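Local structure of putative hemin storage protein (Bordetella bronchiseptica, 6AU1) at residues 57-68 and 94-105. The protein cleaves deacetylated poly-beta-1,6-N-acetylglucosamine through its glycoside hydrolase domain, the part present here, and can disrupt bacterial biofilms. Residues are numbered along the deposited sequence; the frame is centred on the assembly and turned at random.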
loop_
_atom_site.group_PDB
_atom_site.type_symbol
_atom_site.label_atom_id
_atom_site.label_comp_id
_atom_site.label_asym_id
_atom_site.label_seq_id
_atom_site.Cartn_x
_atom_site.Cartn_y
_atom_site.Cartn_z
ATOM N N ASP A 57 -2.116 7.529 11.465
ATOM C CA ASP A 57 -3.399 8.008 11.953
ATOM C C ASP A 57 -3.921 9.010 10.931
ATOM O O ASP A 57 -3.508 10.175 10.920
ATOM C CB ASP A 57 -3.217 8.625 13.343
ATOM C CG ASP A 57 -4.479 9.287 13.902
ATOM O OD1 ASP A 57 -5.613 9.007 13.467
ATOM O OD2 ASP A 57 -4.310 10.085 14.837
ATOM N N ILE A 58 -4.809 8.542 10.062
ATOM C CA ILE A 58 -5.174 9.318 8.869
ATOM C C ILE A 58 -6.469 10.081 9.143
ATOM O O ILE A 58 -7.565 9.528 9.033
ATOM C CB ILE A 58 -5.340 8.416 7.612
ATOM C CG1 ILE A 58 -4.156 7.451 7.430
ATOM C CG2 ILE A 58 -5.561 9.284 6.333
ATOM C CD1 ILE A 58 -2.766 8.092 7.542
ATOM N N THR A 59 -6.334 11.350 9.507
ATOM C CA THR A 59 -7.503 12.187 9.780
ATOM C C THR A 59 -7.906 13.041 8.577
ATOM O O THR A 59 -9.000 13.600 8.562
ATOM C CB THR A 59 -7.258 13.136 10.964
ATOM O OG1 THR A 59 -6.065 13.897 10.722
ATOM C CG2 THR A 59 -7.112 12.349 12.286
ATOM N N GLU A 60 -7.015 13.168 7.597
ATOM C CA GLU A 60 -7.250 14.056 6.453
ATOM C C GLU A 60 -6.795 13.400 5.161
ATOM O O GLU A 60 -5.884 12.565 5.174
ATOM C CB GLU A 60 -6.516 15.384 6.633
ATOM C CG GLU A 60 -6.926 16.167 7.873
ATOM C CD GLU A 60 -6.242 17.517 7.949
ATOM O OE1 GLU A 60 -5.071 17.622 7.530
ATOM O OE2 GLU A 60 -6.875 18.473 8.434
ATOM N N VAL A 61 -7.426 13.774 4.046
ATOM C CA VAL A 61 -6.993 13.267 2.745
ATOM C C VAL A 61 -6.804 14.428 1.770
ATOM O O VAL A 61 -6.962 15.590 2.140
ATOM C CB VAL A 61 -7.985 12.242 2.156
ATOM C CG1 VAL A 61 -7.971 10.942 2.967
ATOM C CG2 VAL A 61 -9.399 12.832 2.111
ATOM N N TYR A 62 -6.439 14.103 0.532
ATOM C CA TYR A 62 -6.110 15.153 -0.441
ATOM C C TYR A 62 -7.134 15.247 -1.572
ATOM O O TYR A 62 -6.813 15.622 -2.699
ATOM C CB TYR A 62 -4.710 14.905 -1.011
ATOM C CG TYR A 62 -3.565 15.179 -0.034
ATOM C CD1 TYR A 62 -3.300 16.474 0.406
ATOM C CD2 TYR A 62 -2.743 14.147 0.427
ATOM C CE1 TYR A 62 -2.260 16.736 1.290
ATOM C CE2 TYR A 62 -1.685 14.401 1.300
ATOM C CZ TYR A 62 -1.453 15.695 1.723
ATOM O OH TYR A 62 -0.412 15.961 2.586
ATOM N N PHE A 63 -8.381 14.910 -1.264
ATOM C CA PHE A 63 -9.466 14.999 -2.248
ATOM C C PHE A 63 -10.777 15.235 -1.495
ATOM O O PHE A 63 -10.916 14.812 -0.345
ATOM C CB PHE A 63 -9.543 13.721 -3.108
ATOM C CG PHE A 63 -9.762 12.461 -2.304
ATOM C CD1 PHE A 63 -8.682 11.784 -1.756
ATOM C CD2 PHE A 63 -11.044 11.968 -2.088
ATOM C CE1 PHE A 63 -8.866 10.629 -0.986
ATOM C CE2 PHE A 63 -11.241 10.805 -1.321
ATOM C CZ PHE A 63 -10.143 10.136 -0.782
ATOM N N PRO A 64 -11.740 15.912 -2.133
ATOM C CA PRO A 64 -13.006 16.225 -1.461
ATOM C C PRO A 64 -13.839 14.957 -1.278
ATOM O O PRO A 64 -13.927 14.130 -2.178
ATOM C CB PRO A 64 -13.680 17.224 -2.411
ATOM C CG PRO A 64 -13.068 16.952 -3.752
ATOM C CD PRO A 64 -11.662 16.474 -3.495
ATOM N N ASN A 65 -14.437 14.806 -0.104
ATOM C CA ASN A 65 -15.195 13.601 0.194
ATOM C C ASN A 65 -16.145 13.860 1.357
ATOM O O ASN A 65 -16.053 14.895 2.023
ATOM C CB ASN A 65 -14.251 12.452 0.527
ATOM C CG ASN A 65 -13.604 12.631 1.870
ATOM O OD1 ASN A 65 -14.065 12.070 2.858
ATOM N ND2 ASN A 65 -12.569 13.462 1.929
ATOM N N ARG A 66 -17.040 12.907 1.598
ATOM C CA ARG A 66 -18.119 13.047 2.580
ATOM C C ARG A 66 -17.721 12.902 4.045
ATOM O O ARG A 66 -18.483 13.295 4.933
ATOM C CB ARG A 66 -19.193 11.997 2.311
ATOM C CG ARG A 66 -20.122 12.284 1.181
ATOM C CD ARG A 66 -20.890 11.012 0.878
ATOM N NE ARG A 66 -20.169 10.172 -0.071
ATOM C CZ ARG A 66 -20.706 9.131 -0.693
ATOM N NH1 ARG A 66 -19.988 8.442 -1.567
ATOM N NH2 ARG A 66 -21.965 8.780 -0.435
ATOM N N HIS A 67 -16.561 12.315 4.300
ATOM C CA HIS A 67 -16.279 11.794 5.635
ATOM C C HIS A 67 -15.068 12.408 6.338
ATOM O O HIS A 67 -15.123 12.664 7.542
ATOM C CB HIS A 67 -16.121 10.272 5.558
ATOM C CG HIS A 67 -17.393 9.566 5.208
ATOM N ND1 HIS A 67 -18.526 9.653 5.987
ATOM C CD2 HIS A 67 -17.722 8.795 4.145
ATOM C CE1 HIS A 67 -19.497 8.955 5.424
ATOM N NE2 HIS A 67 -19.032 8.417 4.311
ATOM N N LEU A 68 -13.988 12.647 5.601
ATOM C CA LEU A 68 -12.761 13.190 6.198
ATOM C C LEU A 68 -12.454 14.595 5.702
ATOM O O LEU A 68 -12.651 14.890 4.523
ATOM C CB LEU A 68 -11.559 12.283 5.889
ATOM C CG LEU A 68 -11.167 11.231 6.930
ATOM C CD1 LEU A 68 -12.326 10.332 7.242
ATOM C CD2 LEU A 68 -9.970 10.404 6.443
ATOM N N LEU A 94 -4.204 4.570 -1.489
ATOM C CA LEU A 94 -5.143 4.909 -0.417
ATOM C C LEU A 94 -5.147 3.789 0.624
ATOM O O LEU A 94 -4.926 2.641 0.272
ATOM C CB LEU A 94 -6.549 5.108 -1.007
ATOM C CG LEU A 94 -7.616 5.960 -0.320
ATOM C CD1 LEU A 94 -7.116 7.386 -0.066
ATOM C CD2 LEU A 94 -8.906 5.952 -1.147
ATOM N N PRO A 95 -5.413 4.124 1.892
ATOM C CA PRO A 95 -5.571 3.070 2.903
ATOM C C PRO A 95 -6.759 2.180 2.589
ATOM O O PRO A 95 -7.701 2.596 1.923
ATOM C CB PRO A 95 -5.824 3.852 4.199
ATOM C CG PRO A 95 -5.290 5.237 3.935
ATOM C CD PRO A 95 -5.583 5.466 2.470
ATOM N N VAL A 96 -6.710 0.954 3.085
ATOM C CA VAL A 96 -7.838 0.055 2.990
ATOM C C VAL A 96 -8.758 0.245 4.200
ATOM O O VAL A 96 -9.986 0.177 4.080
ATOM C CB VAL A 96 -7.362 -1.405 2.908
ATOM C CG1 VAL A 96 -8.563 -2.358 2.770
ATOM C CG2 VAL A 96 -6.385 -1.584 1.725
ATOM N N LEU A 97 -8.149 0.455 5.369
ATOM C CA LEU A 97 -8.870 0.460 6.648
ATOM C C LEU A 97 -8.658 1.706 7.504
ATOM O O LEU A 97 -9.566 2.103 8.249
ATOM C CB LEU A 97 -8.455 -0.750 7.496
ATOM C CG LEU A 97 -8.612 -2.138 6.886
ATOM C CD1 LEU A 97 -8.133 -3.145 7.926
ATOM C CD2 LEU A 97 -10.062 -2.391 6.478
ATOM N N THR A 98 -7.466 2.306 7.443
ATOM C CA THR A 98 -7.140 3.387 8.388
ATOM C C THR A 98 -7.695 4.743 7.946
ATOM O O THR A 98 -7.053 5.472 7.186
ATOM C CB THR A 98 -5.616 3.547 8.611
ATOM O OG1 THR A 98 -4.959 3.849 7.368
ATOM C CG2 THR A 98 -5.011 2.288 9.229
ATOM N N PHE A 99 -8.897 5.042 8.421
ATOM C CA PHE A 99 -9.510 6.354 8.259
ATOM C C PHE A 99 -10.019 6.792 9.610
ATOM O O PHE A 99 -10.933 6.173 10.153
ATOM C CB PHE A 99 -10.646 6.306 7.237
ATOM C CG PHE A 99 -10.202 5.864 5.882
ATOM C CD1 PHE A 99 -9.679 6.788 4.977
ATOM C CD2 PHE A 99 -10.275 4.523 5.516
ATOM C CE1 PHE A 99 -9.245 6.374 3.714
ATOM C CE2 PHE A 99 -9.848 4.104 4.263
ATOM C CZ PHE A 99 -9.333 5.035 3.356
ATOM N N SER A 100 -9.417 7.842 10.158
ATOM C CA SER A 100 -9.799 8.331 11.480
ATOM C C SER A 100 -10.903 9.375 11.341
ATOM O O SER A 100 -10.665 10.578 11.420
ATOM C CB SER A 100 -8.580 8.897 12.213
ATOM O OG SER A 100 -7.650 7.849 12.491
ATOM N N VAL A 101 -12.113 8.881 11.109
ATOM C CA VAL A 101 -13.292 9.706 10.960
ATOM C C VAL A 101 -13.575 10.490 12.245
ATOM O O VAL A 101 -13.184 10.076 13.339
ATOM C CB VAL A 101 -14.525 8.842 10.595
ATOM C CG1 VAL A 101 -14.305 8.149 9.270
ATOM C CG2 VAL A 101 -14.806 7.803 11.695
ATOM N N PRO A 102 -14.240 11.639 12.113
ATOM C CA PRO A 102 -14.546 12.454 13.296
ATOM C C PRO A 102 -15.645 11.842 14.153
ATOM O O PRO A 102 -16.421 11.035 13.653
ATOM C CB PRO A 102 -15.002 13.787 12.698
ATOM C CG PRO A 102 -15.458 13.465 11.325
ATOM C CD PRO A 102 -14.641 12.288 10.854
ATOM N N PRO A 103 -15.705 12.213 15.442
ATOM C CA PRO A 103 -16.809 11.744 16.285
ATOM C C PRO A 103 -18.156 12.088 15.644
ATOM O O PRO A 103 -18.280 13.135 15.012
ATOM C CB PRO A 103 -16.604 12.511 17.597
ATOM C CG PRO A 103 -15.152 12.874 17.601
ATOM C CD PRO A 103 -14.789 13.109 16.169
ATOM N N GLY A 104 -19.141 11.212 15.769
ATOM C CA GLY A 104 -20.423 11.480 15.142
ATOM C C GLY A 104 -20.547 10.848 13.768
ATOM O O GLY A 104 -21.654 10.658 13.267
ATOM N N ASN A 105 -19.415 10.535 13.144
ATOM C CA ASN A 105 -19.423 9.672 11.966
ATOM C C ASN A 105 -19.912 8.289 12.391
ATOM O O ASN A 105 -19.510 7.795 13.438
ATOM C CB ASN A 105 -18.032 9.583 11.347
ATOM C CG ASN A 105 -18.018 8.816 10.037
ATOM O OD1 ASN A 105 -18.008 7.587 10.023
ATOM N ND2 ASN A 105 -18.008 9.546 8.927
HETATM O O HOH W 1 -6.498 6.298 10.483
HETATM O O HOH W 2 -11.049 13.133 10.453
HETATM O O HOH W 3 -17.633 12.342 8.931
#
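Leu94 meets Phe63 where two loops pack at the C-terminal ends of neighbouring parallel strands, 43-47 and 89-94, of the TIM-barrel glycoside hydrolase domain. Leu94 CD1 lies near the plane of the Phe63 ring, 3.8 Å from Phe63 CE1 at its edge. Val61 CG2 lies over one face of the same ring, offset toward the rim, and Leu148 of helix 135-151 also touches Phe63. Pro95 places its ring CG loosely against Ile58 CG1. Val96 N hydrogen-bonds to Asp162 OD1, and Leu97 N and Thr98 N to Asp162 OD2, which holds this bend of the chain. The carbonyl O of Thr98 then packs against Ile58 CB. Leu68 CD2 lies in the plane of the Phe99 ring, at its edge, 3.9 Å from Phe99 CD1. Ser100, the centre of an inverse gamma turn, makes two direct polar links. Ser100 N donates to Ile58 O at 2.7 Å and 163°. Ser100 OG donates to Asp57 OD1 at 2.5 Å, nearly in line with the carboxylate C-O bond. One water joins Ser100 OG to Ile58 N, and a second joins Ser100 O to Thr59 O. Val101 CG1 packs 3.6 Å from Leu68 CD1, the other methyl of that leucine. Leu68 N itself is held by Asn65 OD1, which also accepts from His67 N in an Asx turn. Pro102 CD rests on His67 O and begins a type II turn that ends at Asn105. The Asn105 amide stands 73° from the His67 ring. Asn105 OD1 accepts from Ala107 N, while His67 NE2 hydrogen-bonds with Glu143 OE1. Asn105 ND2 gives one bond to a water that also reaches His67 O, and a bent one, 3.0 Å and 136°, to His67 ND1 from well outside the imidazole plane.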